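Local coordinates for protein (soluble lytic transglycosylase SLT70) (Escherichia coli, PDB 1QSA) that cleaves the glycosidic bonds between N-acetylmuramic acid and N-acetylglucosamine in peptidoglycan, forming a 1,6-anhydro bond in the muramic acid residue, at residues Y470-N482 with V489-T501. Numbering follows the deposited sequence.
Sequences YAMAIARQESAWN and VGASGLMQIMPGT. With SO4 (sulfate ion), chain J; SO4 (sulfate ion), chain H.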
loop_
_atom_site.group_PDB
_atom_site.type_symbol
_atom_site.label_atom_id
_atom_site.label_comp_id
_atom_site.label_asym_id
_atom_site.label_seq_id
_atom_site.Cartn_x
_atom_site.Cartn_y
_atom_site.Cartn_z
ATOM N N TYR A 470 -7.824 22.120 0.408
ATOM C CA TYR A 470 -6.893 21.390 -0.433
ATOM C C TYR A 470 -5.750 20.784 0.386
ATOM O O TYR A 470 -5.398 19.616 0.183
ATOM C CB TYR A 470 -6.374 22.296 -1.551
ATOM C CG TYR A 470 -5.372 21.620 -2.439
ATOM C CD1 TYR A 470 -5.668 20.392 -3.051
ATOM C CD2 TYR A 470 -4.101 22.170 -2.632
ATOM C CE1 TYR A 470 -4.714 19.722 -3.830
ATOM C CE2 TYR A 470 -3.146 21.515 -3.406
ATOM C CZ TYR A 470 -3.458 20.296 -3.999
ATOM O OH TYR A 470 -2.493 19.639 -4.737
ATOM N N ALA A 471 -5.157 21.576 1.285
ATOM C CA ALA A 471 -4.078 21.070 2.155
ATOM C C ALA A 471 -4.607 19.904 2.997
ATOM O O ALA A 471 -3.929 18.888 3.184
ATOM C CB ALA A 471 -3.555 22.170 3.057
ATOM N N MET A 472 -5.841 20.037 3.475
ATOM C CA MET A 472 -6.475 18.984 4.254
ATOM C C MET A 472 -6.715 17.715 3.435
ATOM O O MET A 472 -6.500 16.614 3.941
ATOM C CB MET A 472 -7.764 19.501 4.896
ATOM C CG MET A 472 -7.455 20.525 5.978
ATOM S SD MET A 472 -8.890 21.324 6.699
ATOM C CE MET A 472 -9.425 20.081 7.901
ATOM N N ALA A 473 -7.112 17.868 2.172
ATOM C CA ALA A 473 -7.334 16.726 1.279
ATOM C C ALA A 473 -6.023 15.961 1.092
ATOM O O ALA A 473 -6.014 14.731 1.081
ATOM C CB ALA A 473 -7.851 17.198 -0.084
ATOM N N ILE A 474 -4.934 16.697 0.881
ATOM C CA ILE A 474 -3.614 16.081 0.691
ATOM C C ILE A 474 -3.225 15.282 1.941
ATOM O O ILE A 474 -2.812 14.118 1.853
ATOM C CB ILE A 474 -2.546 17.168 0.345
ATOM C CG1 ILE A 474 -2.777 17.700 -1.086
ATOM C CG2 ILE A 474 -1.106 16.615 0.513
ATOM C CD1 ILE A 474 -2.232 16.787 -2.209
ATOM N N ALA A 475 -3.386 15.892 3.115
ATOM C CA ALA A 475 -3.055 15.201 4.366
ATOM C C ALA A 475 -3.916 13.949 4.578
ATOM O O ALA A 475 -3.416 12.893 4.984
ATOM C CB ALA A 475 -3.208 16.157 5.542
ATOM N N ARG A 476 -5.213 14.062 4.280
ATOM C CA ARG A 476 -6.137 12.939 4.429
ATOM C C ARG A 476 -5.688 11.766 3.553
ATOM O O ARG A 476 -5.649 10.620 4.001
ATOM C CB ARG A 476 -7.559 13.386 4.064
ATOM C CG ARG A 476 -8.569 12.242 3.883
ATOM C CD ARG A 476 -8.792 11.454 5.162
ATOM N NE ARG A 476 -9.821 10.427 4.986
ATOM C CZ ARG A 476 -9.633 9.260 4.385
ATOM N NH1 ARG A 476 -8.431 8.931 3.923
ATOM N NH2 ARG A 476 -10.643 8.392 4.295
ATOM N N GLN A 477 -5.292 12.070 2.318
ATOM C CA GLN A 477 -4.829 11.042 1.398
ATOM C C GLN A 477 -3.514 10.433 1.870
ATOM O O GLN A 477 -3.348 9.211 1.849
ATOM C CB GLN A 477 -4.645 11.625 -0.010
ATOM C CG GLN A 477 -3.776 10.775 -0.950
ATOM C CD GLN A 477 -4.376 9.423 -1.266
ATOM O OE1 GLN A 477 -5.593 9.264 -1.319
ATOM N NE2 GLN A 477 -3.520 8.430 -1.474
ATOM N N GLU A 478 -2.604 11.291 2.321
ATOM C CA GLU A 478 -1.274 10.839 2.734
ATOM C C GLU A 478 -1.203 9.979 3.994
ATOM O O GLU A 478 -0.607 8.889 3.989
ATOM C CB GLU A 478 -0.331 12.049 2.919
ATOM C CG GLU A 478 0.013 12.813 1.626
ATOM C CD GLU A 478 0.885 12.010 0.665
ATOM O OE1 GLU A 478 1.234 10.850 0.975
ATOM O OE2 GLU A 478 1.245 12.557 -0.406
ATOM N N SER A 479 -1.867 10.432 5.054
ATOM C CA SER A 479 -1.768 9.756 6.351
ATOM C C SER A 479 -3.040 9.214 6.980
ATOM O O SER A 479 -2.963 8.578 8.045
ATOM C CB SER A 479 -1.184 10.749 7.350
ATOM O OG SER A 479 -2.112 11.805 7.553
ATOM N N ALA A 480 -4.190 9.503 6.377
ATOM C CA ALA A 480 -5.477 9.099 6.951
ATOM C C ALA A 480 -5.560 9.665 8.383
ATOM O O ALA A 480 -6.156 9.079 9.297
ATOM C CB ALA A 480 -5.673 7.573 6.921
ATOM N N TRP A 481 -4.958 10.842 8.537
ATOM C CA TRP A 481 -4.911 11.597 9.782
ATOM C C TRP A 481 -4.081 11.059 10.946
ATOM O O TRP A 481 -4.222 11.544 12.065
ATOM C CB TRP A 481 -6.319 11.982 10.249
ATOM C CG TRP A 481 -7.024 12.906 9.277
ATOM C CD1 TRP A 481 -8.212 12.680 8.628
ATOM C CD2 TRP A 481 -6.556 14.182 8.831
ATOM N NE1 TRP A 481 -8.502 13.740 7.801
ATOM C CE2 TRP A 481 -7.506 14.676 7.903
ATOM C CE3 TRP A 481 -5.422 14.957 9.126
ATOM C CZ2 TRP A 481 -7.354 15.910 7.263
ATOM C CZ3 TRP A 481 -5.268 16.188 8.490
ATOM C CH2 TRP A 481 -6.236 16.652 7.564
ATOM N N ASN A 482 -3.216 10.070 10.707
ATOM C CA ASN A 482 -2.353 9.589 11.797
ATOM C C ASN A 482 -1.058 10.418 11.708
ATOM O O ASN A 482 -0.284 10.257 10.765
ATOM C CB ASN A 482 -2.064 8.098 11.621
ATOM C CG ASN A 482 -1.077 7.565 12.640
ATOM O OD1 ASN A 482 -0.543 8.311 13.456
ATOM N ND2 ASN A 482 -0.845 6.261 12.601
ATOM N N VAL A 489 9.873 3.815 3.337
ATOM C CA VAL A 489 10.980 4.605 2.791
ATOM C C VAL A 489 11.292 5.848 3.633
ATOM O O VAL A 489 12.171 6.638 3.291
ATOM C CB VAL A 489 10.766 4.997 1.299
ATOM C CG1 VAL A 489 10.783 3.744 0.424
ATOM C CG2 VAL A 489 9.460 5.758 1.118
ATOM N N GLY A 490 10.545 6.036 4.719
ATOM C CA GLY A 490 10.800 7.160 5.608
ATOM C C GLY A 490 9.906 8.384 5.520
ATOM O O GLY A 490 10.212 9.382 6.186
ATOM N N ALA A 491 8.847 8.343 4.696
ATOM C CA ALA A 491 7.918 9.495 4.567
ATOM C C ALA A 491 7.245 9.611 5.924
ATOM O O ALA A 491 6.732 8.623 6.450
ATOM C CB ALA A 491 6.897 9.266 3.455
ATOM N N SER A 492 7.144 10.830 6.436
ATOM C CA SER A 492 6.666 11.012 7.793
ATOM C C SER A 492 5.479 11.918 8.063
ATOM O O SER A 492 5.347 12.992 7.468
ATOM C CB SER A 492 7.824 11.495 8.666
ATOM O OG SER A 492 8.878 10.545 8.701
ATOM N N GLY A 493 4.663 11.482 9.020
ATOM C CA GLY A 493 3.558 12.291 9.486
ATOM C C GLY A 493 2.355 12.567 8.625
ATOM O O GLY A 493 2.137 11.914 7.603
ATOM N N LEU A 494 1.640 13.624 9.012
ATOM C CA LEU A 494 0.373 13.991 8.381
ATOM C C LEU A 494 0.407 14.168 6.891
ATOM O O LEU A 494 -0.488 13.695 6.198
ATOM C CB LEU A 494 -0.219 15.247 9.029
ATOM C CG LEU A 494 -0.703 15.105 10.483
ATOM C CD1 LEU A 494 -1.100 16.487 11.001
ATOM C CD2 LEU A 494 -1.866 14.102 10.594
ATOM N N MET A 495 1.475 14.785 6.397
ATOM C CA MET A 495 1.589 15.023 4.961
ATOM C C MET A 495 2.659 14.159 4.297
ATOM O O MET A 495 3.036 14.395 3.147
ATOM C CB MET A 495 1.771 16.523 4.695
ATOM C CG MET A 495 0.571 17.317 5.223
ATOM S SD MET A 495 0.625 19.078 4.892
ATOM C CE MET A 495 0.314 19.082 3.107
ATOM N N GLN A 496 3.090 13.122 5.028
ATOM C CA GLN A 496 4.064 12.141 4.542
ATOM C C GLN A 496 5.252 12.778 3.842
ATOM O O GLN A 496 5.550 12.508 2.670
ATOM C CB GLN A 496 3.349 11.111 3.656
ATOM C CG GLN A 496 2.462 10.136 4.467
ATOM C CD GLN A 496 3.299 9.166 5.267
ATOM O OE1 GLN A 496 3.798 8.173 4.732
ATOM N NE2 GLN A 496 3.498 9.465 6.541
ATOM N N ILE A 497 5.918 13.633 4.602
ATOM C CA ILE A 497 7.067 14.390 4.137
ATOM C C ILE A 497 8.354 13.580 4.242
ATOM O O ILE A 497 8.659 13.023 5.294
ATOM C CB ILE A 497 7.209 15.676 4.976
ATOM C CG1 ILE A 497 5.924 16.515 4.877
ATOM C CG2 ILE A 497 8.356 16.529 4.437
ATOM C CD1 ILE A 497 5.894 17.674 5.875
ATOM N N MET A 498 9.088 13.502 3.126
ATOM C CA MET A 498 10.376 12.795 3.090
ATOM C C MET A 498 11.428 13.722 3.724
ATOM O O MET A 498 11.345 14.943 3.597
ATOM C CB MET A 498 10.761 12.466 1.641
ATOM C CG MET A 498 9.922 11.349 0.996
ATOM S SD MET A 498 10.256 9.739 1.708
ATOM C CE MET A 498 11.884 9.375 0.991
ATOM N N PRO A 499 12.417 13.155 4.434
ATOM C CA PRO A 499 13.464 13.960 5.076
ATOM C C PRO A 499 14.159 14.907 4.096
ATOM O O PRO A 499 14.384 16.068 4.413
ATOM C CB PRO A 499 14.423 12.900 5.627
ATOM C CG PRO A 499 13.489 11.758 5.954
ATOM C CD PRO A 499 12.564 11.724 4.761
ATOM N N GLY A 500 14.446 14.420 2.890
ATOM C CA GLY A 500 15.103 15.252 1.886
ATOM C C GLY A 500 14.242 16.440 1.486
ATOM O O GLY A 500 14.723 17.569 1.373
ATOM N N THR A 501 12.950 16.179 1.288
ATOM C CA THR A 501 11.996 17.220 0.933
ATOM C C THR A 501 11.901 18.266 2.042
ATOM O O THR A 501 11.836 19.463 1.761
ATOM C CB THR A 501 10.610 16.629 0.717
ATOM O OG1 THR A 501 10.701 15.592 -0.264
ATOM C CG2 THR A 501 9.645 17.705 0.242
HETATM S S SO4 J . 15.527 11.107 1.475
HETATM O O1 SO4 J . 15.726 10.039 2.476
HETATM O O2 SO4 J . 14.313 11.880 1.803
HETATM O O3 SO4 J . 16.706 11.999 1.460
HETATM O O4 SO4 J . 15.357 10.498 0.137
HETATM S S SO4 H . -10.142 5.566 2.247
HETATM O O1 SO4 H . -10.698 6.586 1.336
HETATM O O2 SO4 H . -9.443 4.532 1.462
HETATM O O3 SO4 H . -9.191 6.207 3.171
HETATM O O4 SO4 H . -11.237 4.952 3.013
#
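Ser479, in the last turn of helix 468-479, meets the turn at Leu494 through its hydroxyl. Its OG lies 2.8 Å from Leu494 O and 3.1 Å from Ala475 O, and its single proton could go to either carbonyl. A chi1 of 66° places OG between the backbone N and the carbonyl carbon, from where it can meet either oxygen; the N-H of Trp481 adds a weak bond to it. Ala475 O and Leu494 O, both acceptors, come within 3.3 Å without bonding, and the hydroxyl lies near both.

Within 489-501, a side-chain bond braces the turn 493-496. Gln496 NE2 donates to Gly493 O over 3.0 Å, nearly straight at 176°, in the carbonyl plane and on a lone pair. Gln496 N reaches the same oxygen, closing the type I turn, and Gln496 and Ile497 both face Ser492 in a G1 beta bulge, where Ser492 and Ile497 exchange backbone N-H...O bonds in both directions.

This helix-and-loop pairing belongs to the lysozyme-like SLT domain, where Glu478 is the predicted active-site residue. A bend at chi2 carries its carboxylate alongside Gln496, carboxylate and amide planes 41° apart, with Glu478 OE1 3.4 Å from Gln496 CB. OE2 is hydrogen-bonded to Tyr587 OH, and Tyr552 OH is bonded to Met495 O, the carbonyl against which Glu478 CG packs.

Apolar contacts flank the polar centre. Met495 CG meets Ala475 CB at 4.0 Å, and Met495 CE reaches Ile474 CG2, the side chains of Met495 and Ile474 crossing at about a right angle. Past the helix end, Leu494 CD2 touches the edge of the Trp481 indole at CE3 (3.9 Å), near the ring plane, while Trp481 NE1 bonds Tyr598 OH.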